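Local atomic coordinates of serine--tRNA ligase (Pyrococcus horikoshii, PDB entry 2DQ0), a protein that catalyses the ATP-dependent attachment of serine to tRNA(Ser), probably also charging tRNA(Sec) with serine. Residues I4-L18 with V27-R41. Residues are numbered along the deposited sequence; the frame is centred on the assembly and turned at random.
Sequences IKLIRENPELVKNDL and VKWVDEILKLDTEWR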
# COMPACT_ATOMS: atom_id res chain seq x y z
N ILE A 4 8.70 -17.36 -30.21
CA ILE A 4 9.50 -17.16 -31.40
C ILE A 4 8.94 -18.05 -32.54
O ILE A 4 8.91 -17.63 -33.70
CB ILE A 4 10.99 -17.48 -31.11
CG1 ILE A 4 11.90 -16.78 -32.12
CG2 ILE A 4 11.21 -18.98 -31.06
CD1 ILE A 4 11.61 -17.05 -33.55
N LYS A 5 8.47 -19.24 -32.19
CA LYS A 5 7.91 -20.17 -33.18
C LYS A 5 6.81 -19.51 -34.01
O LYS A 5 6.79 -19.60 -35.24
CB LYS A 5 7.33 -21.41 -32.50
CG LYS A 5 8.33 -22.26 -31.71
CD LYS A 5 9.39 -22.89 -32.61
CE LYS A 5 8.77 -23.84 -33.63
NZ LYS A 5 8.02 -24.96 -32.97
N LEU A 6 5.90 -18.83 -33.32
CA LEU A 6 4.78 -18.18 -33.96
C LEU A 6 5.18 -17.11 -34.98
O LEU A 6 4.53 -16.97 -36.03
CB LEU A 6 3.86 -17.61 -32.87
CG LEU A 6 2.54 -16.97 -33.31
CD1 LEU A 6 2.76 -15.49 -33.65
CD2 LEU A 6 1.98 -17.74 -34.50
N ILE A 7 6.24 -16.38 -34.70
CA ILE A 7 6.65 -15.36 -35.65
C ILE A 7 7.38 -16.04 -36.81
O ILE A 7 7.45 -15.51 -37.92
CB ILE A 7 7.56 -14.25 -34.98
CG1 ILE A 7 8.92 -14.84 -34.62
CG2 ILE A 7 6.89 -13.67 -33.72
CD1 ILE A 7 9.90 -14.83 -35.76
N ARG A 8 7.95 -17.21 -36.55
CA ARG A 8 8.65 -17.91 -37.62
C ARG A 8 7.66 -18.61 -38.53
O ARG A 8 7.80 -18.58 -39.75
CB ARG A 8 9.65 -18.93 -37.05
CG ARG A 8 10.97 -18.30 -36.64
CD ARG A 8 12.08 -19.33 -36.48
NE ARG A 8 11.79 -20.30 -35.43
CZ ARG A 8 12.62 -20.58 -34.43
NH1 ARG A 8 12.27 -21.47 -33.51
NH2 ARG A 8 13.79 -19.96 -34.33
N GLU A 9 6.63 -19.20 -37.95
CA GLU A 9 5.62 -19.91 -38.73
C GLU A 9 4.46 -19.07 -39.25
O GLU A 9 3.55 -19.62 -39.88
CB GLU A 9 5.11 -21.11 -37.94
CG GLU A 9 6.15 -22.22 -37.88
CD GLU A 9 5.83 -23.26 -36.83
OE1 GLU A 9 4.66 -23.71 -36.78
OE2 GLU A 9 6.75 -23.63 -36.07
N ASN A 10 4.46 -17.76 -38.97
CA ASN A 10 3.41 -16.89 -39.51
C ASN A 10 3.59 -15.41 -39.30
O ASN A 10 2.73 -14.74 -38.75
CB ASN A 10 2.01 -17.28 -39.02
CG ASN A 10 0.91 -16.86 -40.01
OD1 ASN A 10 -0.28 -17.09 -39.80
ND2 ASN A 10 1.32 -16.23 -41.12
N PRO A 11 4.71 -14.87 -39.78
CA PRO A 11 5.01 -13.43 -39.65
C PRO A 11 3.92 -12.48 -40.15
O PRO A 11 3.72 -11.40 -39.58
CB PRO A 11 6.33 -13.27 -40.41
CG PRO A 11 6.34 -14.44 -41.36
CD PRO A 11 5.78 -15.56 -40.53
N GLU A 12 3.21 -12.87 -41.20
CA GLU A 12 2.15 -12.01 -41.73
C GLU A 12 1.02 -11.92 -40.72
O GLU A 12 0.40 -10.87 -40.59
CB GLU A 12 1.62 -12.55 -43.06
CG GLU A 12 2.60 -12.45 -44.21
CD GLU A 12 2.78 -11.03 -44.69
OE1 GLU A 12 3.94 -10.59 -44.85
OE2 GLU A 12 1.75 -10.36 -44.93
N LEU A 13 0.76 -13.01 -40.01
CA LEU A 13 -0.28 -13.03 -39.00
C LEU A 13 0.04 -12.02 -37.91
O LEU A 13 -0.83 -11.27 -37.48
CB LEU A 13 -0.39 -14.43 -38.39
CG LEU A 13 -1.33 -14.75 -37.21
CD1 LEU A 13 -0.79 -14.17 -35.94
CD2 LEU A 13 -2.72 -14.22 -37.48
N VAL A 14 1.29 -11.99 -37.48
CA VAL A 14 1.70 -11.07 -36.44
C VAL A 14 1.80 -9.61 -36.94
O VAL A 14 1.50 -8.67 -36.19
CB VAL A 14 3.02 -11.56 -35.75
CG1 VAL A 14 3.96 -12.11 -36.77
CG2 VAL A 14 3.67 -10.41 -34.99
N LYS A 15 2.18 -9.42 -38.20
CA LYS A 15 2.26 -8.07 -38.73
C LYS A 15 0.86 -7.47 -38.86
O LYS A 15 0.63 -6.31 -38.52
CB LYS A 15 2.91 -8.05 -40.11
CG LYS A 15 4.38 -8.42 -40.10
CD LYS A 15 4.98 -8.23 -41.48
CE LYS A 15 6.45 -8.59 -41.47
NZ LYS A 15 7.15 -8.08 -42.67
N ASN A 16 -0.08 -8.25 -39.38
CA ASN A 16 -1.43 -7.76 -39.56
C ASN A 16 -2.12 -7.47 -38.24
O ASN A 16 -2.96 -6.56 -38.15
CB ASN A 16 -2.28 -8.74 -40.39
CG ASN A 16 -1.82 -8.83 -41.85
OD1 ASN A 16 -1.27 -7.88 -42.41
ND2 ASN A 16 -2.06 -9.98 -42.47
N ASP A 17 -1.78 -8.23 -37.20
CA ASP A 17 -2.41 -8.02 -35.91
C ASP A 17 -1.87 -6.70 -35.35
O ASP A 17 -2.62 -5.89 -34.80
CB ASP A 17 -2.11 -9.18 -34.96
CG ASP A 17 -3.27 -9.44 -33.98
OD1 ASP A 17 -3.06 -9.33 -32.76
OD2 ASP A 17 -4.38 -9.76 -34.44
N LEU A 18 -0.57 -6.50 -35.52
CA LEU A 18 0.10 -5.28 -35.08
C LEU A 18 -0.61 -4.09 -35.71
O LEU A 18 -0.74 -3.04 -35.09
CB LEU A 18 1.55 -5.30 -35.54
CG LEU A 18 2.63 -5.49 -34.48
CD1 LEU A 18 2.19 -6.45 -33.39
CD2 LEU A 18 3.89 -5.97 -35.17
N VAL A 27 5.71 -3.02 -36.70
CA VAL A 27 5.56 -4.06 -37.71
C VAL A 27 6.97 -4.41 -38.23
O VAL A 27 7.30 -5.58 -38.42
CB VAL A 27 4.65 -3.58 -38.88
CG1 VAL A 27 5.35 -2.51 -39.70
CG2 VAL A 27 4.28 -4.76 -39.75
N LYS A 28 7.80 -3.39 -38.42
CA LYS A 28 9.16 -3.57 -38.92
C LYS A 28 10.01 -4.49 -38.05
O LYS A 28 11.13 -4.84 -38.41
CB LYS A 28 9.87 -2.22 -39.04
CG LYS A 28 10.06 -1.49 -37.73
CD LYS A 28 11.04 -0.34 -37.89
CE LYS A 28 10.94 0.66 -36.74
NZ LYS A 28 9.62 1.36 -36.75
N TRP A 29 9.47 -4.89 -36.90
CA TRP A 29 10.19 -5.76 -35.97
C TRP A 29 10.12 -7.23 -36.35
O TRP A 29 11.04 -7.99 -36.06
CB TRP A 29 9.62 -5.59 -34.57
CG TRP A 29 10.11 -4.43 -33.80
CD1 TRP A 29 11.00 -3.48 -34.21
CD2 TRP A 29 9.80 -4.12 -32.45
NE1 TRP A 29 11.27 -2.60 -33.19
CE2 TRP A 29 10.54 -2.97 -32.09
CE3 TRP A 29 8.96 -4.71 -31.49
CZ2 TRP A 29 10.48 -2.40 -30.82
CZ3 TRP A 29 8.90 -4.14 -30.22
CH2 TRP A 29 9.65 -3.00 -29.90
N VAL A 30 9.02 -7.63 -36.97
CA VAL A 30 8.85 -9.02 -37.36
C VAL A 30 10.00 -9.48 -38.24
O VAL A 30 10.53 -10.58 -38.07
CB VAL A 30 7.55 -9.21 -38.11
CG1 VAL A 30 7.32 -10.71 -38.39
CG2 VAL A 30 6.42 -8.62 -37.30
N ASP A 31 10.40 -8.64 -39.19
CA ASP A 31 11.48 -8.98 -40.09
C ASP A 31 12.80 -8.91 -39.35
O ASP A 31 13.70 -9.72 -39.60
CB ASP A 31 11.52 -8.03 -41.29
CG ASP A 31 10.30 -8.16 -42.18
OD1 ASP A 31 9.93 -9.29 -42.54
OD2 ASP A 31 9.72 -7.11 -42.53
N GLU A 32 12.91 -7.95 -38.44
CA GLU A 32 14.13 -7.81 -37.68
C GLU A 32 14.41 -9.06 -36.84
O GLU A 32 15.53 -9.58 -36.86
CB GLU A 32 14.07 -6.57 -36.79
CG GLU A 32 15.36 -6.28 -36.01
CD GLU A 32 16.63 -6.20 -36.88
OE1 GLU A 32 16.53 -6.02 -38.10
OE2 GLU A 32 17.75 -6.31 -36.32
N ILE A 33 13.40 -9.57 -36.14
CA ILE A 33 13.61 -10.75 -35.32
C ILE A 33 13.90 -11.95 -36.22
O ILE A 33 14.64 -12.86 -35.85
CB ILE A 33 12.39 -11.03 -34.39
CG1 ILE A 33 11.29 -11.74 -35.17
CG2 ILE A 33 11.82 -9.71 -33.82
CD1 ILE A 33 9.98 -11.80 -34.41
N LEU A 34 13.32 -11.92 -37.41
CA LEU A 34 13.53 -13.02 -38.36
C LEU A 34 14.97 -13.09 -38.86
O LEU A 34 15.57 -14.18 -38.86
CB LEU A 34 12.57 -12.89 -39.54
CG LEU A 34 11.16 -13.38 -39.24
CD1 LEU A 34 10.30 -13.25 -40.49
CD2 LEU A 34 11.19 -14.81 -38.76
N LYS A 35 15.52 -11.96 -39.28
CA LYS A 35 16.89 -11.95 -39.78
C LYS A 35 17.85 -12.24 -38.63
O LYS A 35 18.96 -12.76 -38.85
CB LYS A 35 17.23 -10.61 -40.47
CG LYS A 35 18.01 -9.60 -39.65
CD LYS A 35 19.30 -9.17 -40.36
CE LYS A 35 19.00 -8.45 -41.67
NZ LYS A 35 20.23 -8.12 -42.45
N LEU A 36 17.44 -11.91 -37.42
CA LEU A 36 18.29 -12.15 -36.26
C LEU A 36 18.24 -13.64 -35.95
O LEU A 36 19.26 -14.26 -35.69
CB LEU A 36 17.80 -11.36 -35.04
CG LEU A 36 18.12 -9.87 -34.91
CD1 LEU A 36 17.63 -9.41 -33.54
CD2 LEU A 36 19.61 -9.61 -35.05
N ASP A 37 17.03 -14.19 -35.98
CA ASP A 37 16.83 -15.61 -35.69
C ASP A 37 17.62 -16.41 -36.70
O ASP A 37 18.27 -17.40 -36.36
CB ASP A 37 15.34 -15.96 -35.80
CG ASP A 37 15.02 -17.36 -35.29
OD1 ASP A 37 15.30 -17.64 -34.11
OD2 ASP A 37 14.47 -18.18 -36.05
N THR A 38 17.58 -15.98 -37.95
CA THR A 38 18.30 -16.66 -39.00
C THR A 38 19.79 -16.61 -38.73
O THR A 38 20.48 -17.64 -38.80
CB THR A 38 17.94 -16.06 -40.37
OG1 THR A 38 16.73 -16.68 -40.82
CG2 THR A 38 19.04 -16.30 -41.40
N GLU A 39 20.30 -15.44 -38.41
CA GLU A 39 21.72 -15.31 -38.11
C GLU A 39 22.07 -16.23 -36.92
O GLU A 39 23.11 -16.92 -36.91
CB GLU A 39 22.02 -13.85 -37.79
CG GLU A 39 23.48 -13.55 -37.51
CD GLU A 39 23.78 -12.07 -37.62
OE1 GLU A 39 24.93 -11.68 -37.31
OE2 GLU A 39 22.86 -11.30 -38.02
N TRP A 40 21.18 -16.24 -35.93
CA TRP A 40 21.31 -17.04 -34.72
C TRP A 40 21.51 -18.51 -35.06
O TRP A 40 22.49 -19.13 -34.62
CB TRP A 40 20.04 -16.86 -33.85
CG TRP A 40 19.93 -17.78 -32.64
CD1 TRP A 40 20.78 -17.84 -31.59
CD2 TRP A 40 18.90 -18.75 -32.38
NE1 TRP A 40 20.36 -18.78 -30.69
CE2 TRP A 40 19.21 -19.35 -31.15
CE3 TRP A 40 17.76 -19.16 -33.07
CZ2 TRP A 40 18.41 -20.35 -30.59
CZ3 TRP A 40 16.96 -20.16 -32.51
CH2 TRP A 40 17.30 -20.74 -31.28
N ARG A 41 20.61 -19.09 -35.84
CA ARG A 41 20.72 -20.49 -36.20
C ARG A 41 21.90 -20.79 -37.13
O ARG A 41 22.44 -21.90 -37.13
CB ARG A 41 19.41 -21.01 -36.81
CG ARG A 41 18.66 -20.00 -37.68
CD ARG A 41 17.26 -20.50 -38.07
NE ARG A 41 16.49 -20.94 -36.90
CZ ARG A 41 16.56 -22.17 -36.38
NH1 ARG A 41 17.36 -23.08 -36.93
NH2 ARG A 41 15.84 -22.48 -35.30
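Val30 fits as a knob among Pro11, Val14, Lys15 and Leu18 where helix 11-18 runs roughly antiparallel (149°) to the start of the long helix 28-65, the first arm of the coiled coil in the tRNA-binding N-terminal domain of this class II synthetase. Val30 CG1, anti to the backbone N, faces Pro11 CB, and Val30 CG2 lies 3.5 Å from Lys15 CG. The Lys15 chain, extended beyond CG, runs past Val27 CG2 and over Val30 CB, and Lys15 NZ ends between both carboxylate oxygens of Asp31: Asp31 OD2 takes the shorter bond, 2.8 Å, on its syn side but 32° out of the carboxylate plane, and OD1 a weak one. Beyond the turn at Asn10, the N-cap of helix 11-18, helix 4-9 swings across at 103°. Here Ile7 and Ile33 meet tip to tip, and Ile7 CD1 also touches Leu34 CD2 as the two side chains pass in opposite directions. Arg8, bent at chi3, crosses Asp37 at about a right angle and forms a salt bridge through NH2; Arg41 NE also pairs with Asp37 OD2, at 3.5 Å, although the placing of OD2 is less certain. An alanine in place of Arg8 would probably leave the buried Asp37 carboxylate with Arg41 as its remaining cationic partner in this network. Trp40 CZ3 lies at the edge of the Arg8 guanidinium, and Ile4 CD1 sits 3.5 Å over one face of it, nearer its margin than its centre.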